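Local coordinates for reticulocyte binding protein (Streptococcus agalactiae COH1, PDB 3FAW) that is probably a cell-wall-anchored pullulanase that hydrolyses alpha-1,6-glucosidic links in pullulan and related branched alpha-glucans at the bacterial surface, at residues 80-85 with 94-99; 158-163 with 201-206; 702-707 with 747-752. All blocks are in the same frame, centred on the assembly; numbering follows the deposited sequence.

Interaction 1. Residues 80-85 with 94-99; sequences IQISDI and LIIKGD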
# COMPACT_ATOMS: atom_id res chain seq x y z
N ILE A 80 -17.85 -37.77 -28.93
CA ILE A 80 -18.66 -36.56 -29.06
C ILE A 80 -18.61 -36.06 -30.50
O ILE A 80 -17.54 -36.01 -31.11
CB ILE A 80 -18.19 -35.45 -28.09
CG1 ILE A 80 -18.11 -35.97 -26.65
CG2 ILE A 80 -19.13 -34.25 -28.15
CD1 ILE A 80 -19.45 -36.39 -26.07
N GLN A 81 -19.77 -35.68 -31.04
CA GLN A 81 -19.87 -35.23 -32.42
C GLN A 81 -19.32 -33.81 -32.58
O GLN A 81 -19.72 -32.90 -31.86
CB GLN A 81 -21.32 -35.29 -32.90
CG GLN A 81 -21.50 -35.06 -34.40
CD GLN A 81 -22.89 -35.44 -34.90
OE1 GLN A 81 -23.84 -35.53 -34.12
NE2 GLN A 81 -23.02 -35.67 -36.20
N ILE A 82 -18.41 -33.64 -33.53
CA ILE A 82 -17.87 -32.33 -33.87
C ILE A 82 -18.81 -31.66 -34.88
O ILE A 82 -18.96 -32.16 -36.00
CB ILE A 82 -16.45 -32.44 -34.46
CG1 ILE A 82 -15.50 -33.08 -33.44
CG2 ILE A 82 -15.93 -31.06 -34.89
CD1 ILE A 82 -14.07 -33.22 -33.93
N SER A 83 -19.43 -30.55 -34.49
CA SER A 83 -20.35 -29.82 -35.36
C SER A 83 -19.61 -29.11 -36.50
O SER A 83 -20.05 -29.14 -37.64
CB SER A 83 -21.18 -28.82 -34.56
OG SER A 83 -22.08 -29.49 -33.69
N ASP A 84 -18.49 -28.46 -36.17
CA ASP A 84 -17.64 -27.79 -37.16
C ASP A 84 -16.29 -27.44 -36.52
O ASP A 84 -16.14 -27.50 -35.29
CB ASP A 84 -18.33 -26.51 -37.67
CG ASP A 84 -17.77 -26.02 -38.99
OD1 ASP A 84 -16.88 -26.68 -39.58
OD2 ASP A 84 -18.23 -24.96 -39.45
N ILE A 85 -15.31 -27.09 -37.35
CA ILE A 85 -14.03 -26.55 -36.87
C ILE A 85 -13.61 -25.31 -37.65
O ILE A 85 -14.01 -25.12 -38.80
CB ILE A 85 -12.89 -27.61 -36.92
CG1 ILE A 85 -12.54 -27.99 -38.37
CG2 ILE A 85 -13.27 -28.84 -36.12
CD1 ILE A 85 -11.37 -28.95 -38.46
N LEU A 94 -6.90 -24.45 -33.24
CA LEU A 94 -8.08 -24.97 -33.91
C LEU A 94 -9.27 -24.80 -32.98
O LEU A 94 -9.27 -25.31 -31.86
CB LEU A 94 -7.86 -26.45 -34.22
CG LEU A 94 -8.95 -27.21 -34.97
CD1 LEU A 94 -9.05 -26.71 -36.40
CD2 LEU A 94 -8.65 -28.70 -34.94
N ILE A 95 -10.29 -24.07 -33.43
CA ILE A 95 -11.51 -23.88 -32.65
C ILE A 95 -12.51 -24.99 -33.03
O ILE A 95 -12.90 -25.11 -34.19
CB ILE A 95 -12.14 -22.48 -32.86
CG1 ILE A 95 -11.10 -21.39 -32.58
CG2 ILE A 95 -13.35 -22.29 -31.96
CD1 ILE A 95 -10.27 -21.00 -33.79
N ILE A 96 -12.89 -25.79 -32.03
CA ILE A 96 -13.73 -26.97 -32.23
C ILE A 96 -15.12 -26.71 -31.67
O ILE A 96 -15.26 -26.35 -30.50
CB ILE A 96 -13.12 -28.20 -31.51
CG1 ILE A 96 -11.64 -28.38 -31.87
CG2 ILE A 96 -13.90 -29.46 -31.85
CD1 ILE A 96 -10.87 -29.31 -30.94
N LYS A 97 -16.15 -26.91 -32.50
CA LYS A 97 -17.54 -26.67 -32.13
C LYS A 97 -18.32 -27.97 -31.95
O LYS A 97 -18.11 -28.95 -32.67
CB LYS A 97 -18.25 -25.81 -33.19
CG LYS A 97 -17.65 -24.43 -33.40
CD LYS A 97 -18.39 -23.68 -34.48
CE LYS A 97 -17.61 -22.47 -34.97
NZ LYS A 97 -17.53 -21.39 -33.94
N GLY A 98 -19.26 -27.95 -31.00
CA GLY A 98 -20.09 -29.10 -30.68
C GLY A 98 -20.83 -28.87 -29.37
O GLY A 98 -20.78 -27.77 -28.83
N ASP A 99 -21.53 -29.89 -28.88
CA ASP A 99 -22.25 -29.78 -27.60
C ASP A 99 -21.38 -30.36 -26.49
O ASP A 99 -21.31 -31.58 -26.32
CB ASP A 99 -23.60 -30.51 -27.69
CG ASP A 99 -24.49 -30.26 -26.47
OD1 ASP A 99 -23.98 -29.90 -25.39
OD2 ASP A 99 -25.72 -30.43 -26.61
O HOH W 1 -21.83 -32.49 -30.07

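Interaction 2. Residues 158-163 with 201-206; sequences VTMIIY and YYYLYE. With CA (calcium ion), chain B.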
# COMPACT_ATOMS: atom_id res chain seq x y z
N VAL A 158 -13.92 -32.02 -0.20
CA VAL A 158 -13.37 -31.03 0.71
C VAL A 158 -13.72 -31.45 2.13
O VAL A 158 -14.88 -31.75 2.43
CB VAL A 158 -13.89 -29.61 0.40
CG1 VAL A 158 -13.37 -28.61 1.42
CG2 VAL A 158 -13.47 -29.19 -1.01
N THR A 159 -12.71 -31.50 3.00
CA THR A 159 -12.87 -31.89 4.39
C THR A 159 -12.29 -30.81 5.30
O THR A 159 -11.19 -30.33 5.06
CB THR A 159 -12.14 -33.22 4.67
OG1 THR A 159 -12.63 -34.24 3.79
CG2 THR A 159 -12.32 -33.66 6.12
N MET A 160 -13.04 -30.44 6.34
CA MET A 160 -12.54 -29.51 7.35
C MET A 160 -11.84 -30.29 8.46
O MET A 160 -12.37 -31.28 8.96
CB MET A 160 -13.67 -28.67 7.94
CG MET A 160 -13.18 -27.52 8.82
SD MET A 160 -14.48 -26.73 9.80
CE MET A 160 -15.27 -25.67 8.58
N ILE A 161 -10.65 -29.83 8.84
CA ILE A 161 -9.93 -30.37 9.98
C ILE A 161 -9.94 -29.32 11.08
O ILE A 161 -9.55 -28.17 10.84
CB ILE A 161 -8.46 -30.69 9.63
CG1 ILE A 161 -8.38 -31.59 8.39
CG2 ILE A 161 -7.77 -31.37 10.81
CD1 ILE A 161 -6.96 -31.88 7.95
N ILE A 162 -10.38 -29.70 12.27
CA ILE A 162 -10.55 -28.76 13.38
C ILE A 162 -9.51 -29.01 14.46
O ILE A 162 -9.26 -30.15 14.85
CB ILE A 162 -11.98 -28.84 13.96
CG1 ILE A 162 -13.01 -28.58 12.85
CG2 ILE A 162 -12.17 -27.84 15.08
CD1 ILE A 162 -14.45 -28.53 13.32
N TYR A 163 -8.89 -27.92 14.94
CA TYR A 163 -7.79 -27.99 15.89
C TYR A 163 -8.14 -27.29 17.21
O TYR A 163 -8.79 -26.25 17.21
CB TYR A 163 -6.53 -27.34 15.31
CG TYR A 163 -6.09 -27.93 13.98
CD1 TYR A 163 -5.15 -28.96 13.92
CD2 TYR A 163 -6.63 -27.46 12.78
CE1 TYR A 163 -4.76 -29.50 12.70
CE2 TYR A 163 -6.24 -27.99 11.56
CZ TYR A 163 -5.30 -29.01 11.53
OH TYR A 163 -4.91 -29.55 10.32
N TYR A 201 -11.57 -22.00 18.28
CA TYR A 201 -11.04 -23.20 17.61
C TYR A 201 -10.50 -22.85 16.22
O TYR A 201 -10.92 -21.85 15.61
CB TYR A 201 -12.09 -24.31 17.51
CG TYR A 201 -12.26 -25.13 18.78
CD1 TYR A 201 -13.05 -24.67 19.83
CD2 TYR A 201 -11.63 -26.36 18.93
CE1 TYR A 201 -13.21 -25.42 21.00
CE2 TYR A 201 -11.78 -27.11 20.09
CZ TYR A 201 -12.57 -26.64 21.12
OH TYR A 201 -12.73 -27.39 22.27
N TYR A 202 -9.58 -23.67 15.73
CA TYR A 202 -8.91 -23.40 14.45
C TYR A 202 -9.26 -24.47 13.41
O TYR A 202 -9.63 -25.58 13.77
CB TYR A 202 -7.40 -23.33 14.65
CG TYR A 202 -6.97 -22.39 15.75
CD1 TYR A 202 -6.41 -22.87 16.94
CD2 TYR A 202 -7.12 -21.01 15.61
CE1 TYR A 202 -6.01 -22.00 17.94
CE2 TYR A 202 -6.72 -20.14 16.62
CZ TYR A 202 -6.17 -20.63 17.78
OH TYR A 202 -5.77 -19.76 18.76
N TYR A 203 -9.14 -24.12 12.13
CA TYR A 203 -9.49 -25.04 11.05
C TYR A 203 -8.65 -24.87 9.78
O TYR A 203 -8.20 -23.77 9.44
CB TYR A 203 -10.99 -24.94 10.72
CG TYR A 203 -11.43 -23.62 10.12
CD1 TYR A 203 -11.64 -23.50 8.74
CD2 TYR A 203 -11.64 -22.50 10.92
CE1 TYR A 203 -12.04 -22.29 8.18
CE2 TYR A 203 -12.05 -21.29 10.36
CZ TYR A 203 -12.24 -21.19 9.00
OH TYR A 203 -12.64 -19.99 8.46
N LEU A 204 -8.44 -26.00 9.10
CA LEU A 204 -7.91 -26.02 7.74
C LEU A 204 -8.88 -26.81 6.87
O LEU A 204 -9.73 -27.54 7.40
CB LEU A 204 -6.52 -26.66 7.70
CG LEU A 204 -5.36 -25.88 8.32
CD1 LEU A 204 -4.10 -26.74 8.35
CD2 LEU A 204 -5.09 -24.58 7.57
N TYR A 205 -8.77 -26.66 5.55
CA TYR A 205 -9.53 -27.48 4.61
C TYR A 205 -8.59 -28.39 3.84
O TYR A 205 -7.59 -27.93 3.30
CB TYR A 205 -10.29 -26.60 3.61
CG TYR A 205 -11.49 -25.89 4.18
CD1 TYR A 205 -12.59 -26.61 4.64
CD2 TYR A 205 -11.54 -24.50 4.25
CE1 TYR A 205 -13.70 -25.96 5.17
CE2 TYR A 205 -12.65 -23.84 4.77
CZ TYR A 205 -13.73 -24.58 5.23
OH TYR A 205 -14.83 -23.94 5.75
N GLU A 206 -8.91 -29.68 3.80
CA GLU A 206 -8.18 -30.64 2.97
C GLU A 206 -8.94 -30.90 1.67
O GLU A 206 -10.05 -31.44 1.69
CB GLU A 206 -7.93 -31.95 3.71
CG GLU A 206 -6.93 -32.86 2.99
CD GLU A 206 -6.58 -34.10 3.80
OE1 GLU A 206 -7.50 -34.87 4.13
OE2 GLU A 206 -5.38 -34.30 4.09
CA CA B . -5.75 -20.14 21.32
O HOH W 2 -10.87 -34.07 0.91
O HOH W 3 -4.52 -20.54 23.40
O HOH W 4 -3.76 -21.25 20.59
O HOH W 5 -7.30 -19.38 23.09
O HOH W 6 -8.12 -19.95 20.49

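Interaction 3. Residues 702-707 with 747-752; sequences RSTDAF and DIYAVF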
# COMPACT_ATOMS: atom_id res chain seq x y z
N ARG A 702 -4.04 23.71 7.04
CA ARG A 702 -5.44 23.45 7.40
C ARG A 702 -6.22 24.73 7.72
O ARG A 702 -7.46 24.71 7.77
CB ARG A 702 -5.50 22.47 8.59
CG ARG A 702 -4.88 21.11 8.28
CD ARG A 702 -5.16 20.08 9.37
NE ARG A 702 -6.58 19.75 9.46
CZ ARG A 702 -7.14 19.04 10.44
NH1 ARG A 702 -6.40 18.55 11.43
NH2 ARG A 702 -8.45 18.82 10.43
N SER A 703 -5.51 25.83 7.93
CA SER A 703 -6.14 27.10 8.29
C SER A 703 -6.80 27.81 7.10
O SER A 703 -7.61 28.71 7.30
CB SER A 703 -5.11 28.04 8.93
OG SER A 703 -4.21 28.56 7.96
N THR A 704 -6.47 27.41 5.87
CA THR A 704 -6.94 28.12 4.68
C THR A 704 -7.00 27.23 3.44
O THR A 704 -6.06 26.48 3.16
CB THR A 704 -6.04 29.35 4.37
OG1 THR A 704 -6.43 29.94 3.13
CG2 THR A 704 -4.58 28.94 4.30
N ASP A 705 -8.09 27.33 2.69
CA ASP A 705 -8.25 26.58 1.44
C ASP A 705 -7.40 27.12 0.28
O ASP A 705 -7.47 26.59 -0.84
CB ASP A 705 -9.73 26.45 1.04
CG ASP A 705 -10.39 27.78 0.73
OD1 ASP A 705 -9.75 28.67 0.12
OD2 ASP A 705 -11.58 27.94 1.07
N ALA A 706 -6.61 28.16 0.53
CA ALA A 706 -5.60 28.62 -0.43
C ALA A 706 -4.64 27.50 -0.85
O ALA A 706 -4.16 27.50 -1.98
CB ALA A 706 -4.81 29.79 0.14
N PHE A 707 -4.37 26.57 0.06
CA PHE A 707 -3.47 25.45 -0.21
C PHE A 707 -4.22 24.15 -0.55
O PHE A 707 -3.59 23.11 -0.74
CB PHE A 707 -2.55 25.21 0.99
CG PHE A 707 -1.73 26.42 1.39
CD1 PHE A 707 -0.77 26.94 0.53
CD2 PHE A 707 -1.91 27.03 2.63
CE1 PHE A 707 -0.01 28.05 0.89
CE2 PHE A 707 -1.15 28.14 3.00
CZ PHE A 707 -0.20 28.65 2.13
N ASP A 747 -8.30 37.03 1.55
CA ASP A 747 -6.91 36.55 1.93
C ASP A 747 -5.91 35.99 0.91
O ASP A 747 -6.18 35.01 0.21
CB ASP A 747 -6.97 35.65 3.17
CG ASP A 747 -7.65 36.33 4.35
OD1 ASP A 747 -8.15 37.47 4.19
OD2 ASP A 747 -7.69 35.72 5.44
N ILE A 748 -4.73 36.63 0.88
CA ILE A 748 -3.62 36.27 -0.01
C ILE A 748 -2.44 35.68 0.77
O ILE A 748 -2.06 36.22 1.81
CB ILE A 748 -3.12 37.52 -0.80
CG1 ILE A 748 -4.21 38.03 -1.75
CG2 ILE A 748 -1.85 37.20 -1.58
CD1 ILE A 748 -3.95 39.44 -2.28
N TYR A 749 -1.88 34.59 0.26
CA TYR A 749 -0.69 33.95 0.85
C TYR A 749 0.42 33.80 -0.18
O TYR A 749 0.19 33.26 -1.27
CB TYR A 749 -1.05 32.57 1.42
CG TYR A 749 -1.99 32.60 2.60
CD1 TYR A 749 -1.50 32.51 3.90
CD2 TYR A 749 -3.36 32.72 2.42
CE1 TYR A 749 -2.36 32.54 5.00
CE2 TYR A 749 -4.23 32.76 3.51
CZ TYR A 749 -3.73 32.67 4.80
OH TYR A 749 -4.58 32.70 5.88
N ALA A 750 1.63 34.26 0.15
CA ALA A 750 2.79 34.14 -0.74
C ALA A 750 3.89 33.32 -0.08
O ALA A 750 4.30 33.62 1.04
CB ALA A 750 3.32 35.51 -1.12
N VAL A 751 4.37 32.29 -0.79
CA VAL A 751 5.42 31.39 -0.29
C VAL A 751 6.72 31.62 -1.05
O VAL A 751 6.74 31.58 -2.28
CB VAL A 751 5.01 29.91 -0.46
CG1 VAL A 751 6.05 28.99 0.20
CG2 VAL A 751 3.62 29.65 0.10
N PHE A 752 7.81 31.84 -0.31
CA PHE A 752 9.14 32.04 -0.88
C PHE A 752 10.08 30.96 -0.37
O PHE A 752 10.19 30.76 0.84
CB PHE A 752 9.70 33.41 -0.47
CG PHE A 752 8.83 34.58 -0.87
CD1 PHE A 752 9.09 35.27 -2.05
CD2 PHE A 752 7.78 34.99 -0.07
CE1 PHE A 752 8.30 36.35 -2.42
CE2 PHE A 752 6.99 36.06 -0.43
CZ PHE A 752 7.25 36.75 -1.60
O HOH W 7 -3.94 31.29 8.08

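Interaction 1. Residues 80-85 with 94-99
Lys97 O draws two donors from the facing strand: Ser83 N reaches it at 2.8 Å through a bent bond, 138° at the hydrogen, and Ile82 CA adds a C-H...O contact. Lys97 N in turn gives a straighter bond to Asp84 O at 2.9 Å. Ser83 and Asp84 therefore both face Lys97, a classic beta bulge in an antiparallel hairpin. Serine, small and polar, suits the bulge: its OG rests 3.6 Å from Gly98 CA, where glycine brings no side chain between the strands. On the Gly98 side of the bulge a water donates to Gln81 O and accepts from Asp99 N, carrying on the link between the backbones. Asp84 OD1 takes Ile85 N from above its carboxylate plane and also forms a salt bridge with Lys63. On the face away from Asp84 and Lys97, Ile85 and Ile96 point out and branched apolar side chains meet. Ile85 CD1 touches Leu94 CD1 at 3.8 Å; Ile82, its CG1 anti to the carbonyl carbon (chi1 -60°), leaves CG2 to meet Ile96 CG2 at 4.0 Å. Helix 64-69 packs on this apolar face through Ile66 and Leu67, while strand 50-55 pairs with 93-98 and strand 71-73 with 79-88.

Interaction 2. Residues 158-163 with 201-206
Tyr163 and Tyr202 exchange two backbone bonds, Tyr163 N to Tyr202 O at 2.7 Å and Tyr202 N to Tyr163 O at 3.1 Å. Ile161 with Leu204 and Thr159 with Glu206 repeat the pattern, an antiparallel ladder in the beta-sandwich module of the CBM48 family. On the face with Ile161, the Tyr163 side chain crosses Leu204 obliquely, with Leu204 N at the ring's edge and in its plane, and Leu204 CD1 touches Tyr163 OH at 3.5 Å. Lys240 makes a cation-pi contact with this ring. On the other face Met160, unbranched and flexible, slants across Tyr203 and Tyr205: SD makes an oblique Met-aromatic contact with the Tyr203 ring, and the bend at chi3 (-79°) brings CE to 3.3 Å from Tyr205 OH. Tyr205 CE2 lies at the edge of the Tyr203 ring. Farther out, Tyr203 stacks on Phe243 and its hydroxyl bonds Asp218, an arrangement that holds the ring at both its flat and polar parts. Tyrosine also suits position 202, being long enough to carry its oxygen from the strand to a metal. Lys165 O, Lys363 O and four waters complete that site, in which Tyr202 OH binds the calcium ion at 2.6 Å.

Interaction 3. Residues 702-707 with 747-752
An ST turn just after helix 685-703 presents Thr704 to Tyr749 on strand 748-754, the two side chains meeting tip to tip. Thr704 OG1 lies anti to its own backbone N (chi1 173°) and accepts from Ala706 N at 3.2 Å in a nearly straight bond; Asp743 supplies a second partner for this hydroxyl. That torsion leaves the methyl CG2 in the more confined position between backbone N and carbonyl carbon, from which it makes a CH-pi contact over one face of the Tyr749 ring, 4.1 Å from the centroid and shifted toward the rim. Threonine is apt because one branch ties the turn while the other offers an apolar surface to the ring. Strand 748-754 belongs to the antiparallel sheet of the C-terminal domain, flanked by strands 736-742 and 807-813, so the contact joins that sheet to the short 3-10 segment 705-707. There Ala706 CB, compact enough for the site, touches Tyr749 CD2 at 4.0 Å. The Phe707 ring lies oblique to the Tyr749 ring, planes at 58°, with CZ near Tyr749 CB, and Val751 CG2 meets the edge of the Phe707 ring at CE1, 4.0 Å away. Leu700 of the helix packs against both aromatic rings. Tyrosine suits this buried spot because a water meets its hydroxyl, donating to Tyr749 OH at 2.7 Å and to Ser703 OG, which also bonds Leu700 O.

Overall arrangement
The three contacts follow one another along the chain and share no sheet. Interaction 1 lies in the N-terminal mixed sheet, interaction 2 in the CBM48 module, and interaction 3 where helix 685-703 meets the C-terminal sheet. Between the last two comes the parallel eight-stranded barrel, strands 269-273 to 614-618, the TIM-barrel catalytic domain of the alpha-amylase family. Centres of interactions 1 and 2 are about 43 Å apart, those of 2 and 3 about 59 Å, and those of 1 and 3 about 70 Å; interaction 3 lies across the chain's centre from both others. Thus 1 and 2 sit inside beta modules of an elongated enzyme, 2 tied to Lys363 through calcium, whereas 3 joins helix to sheet.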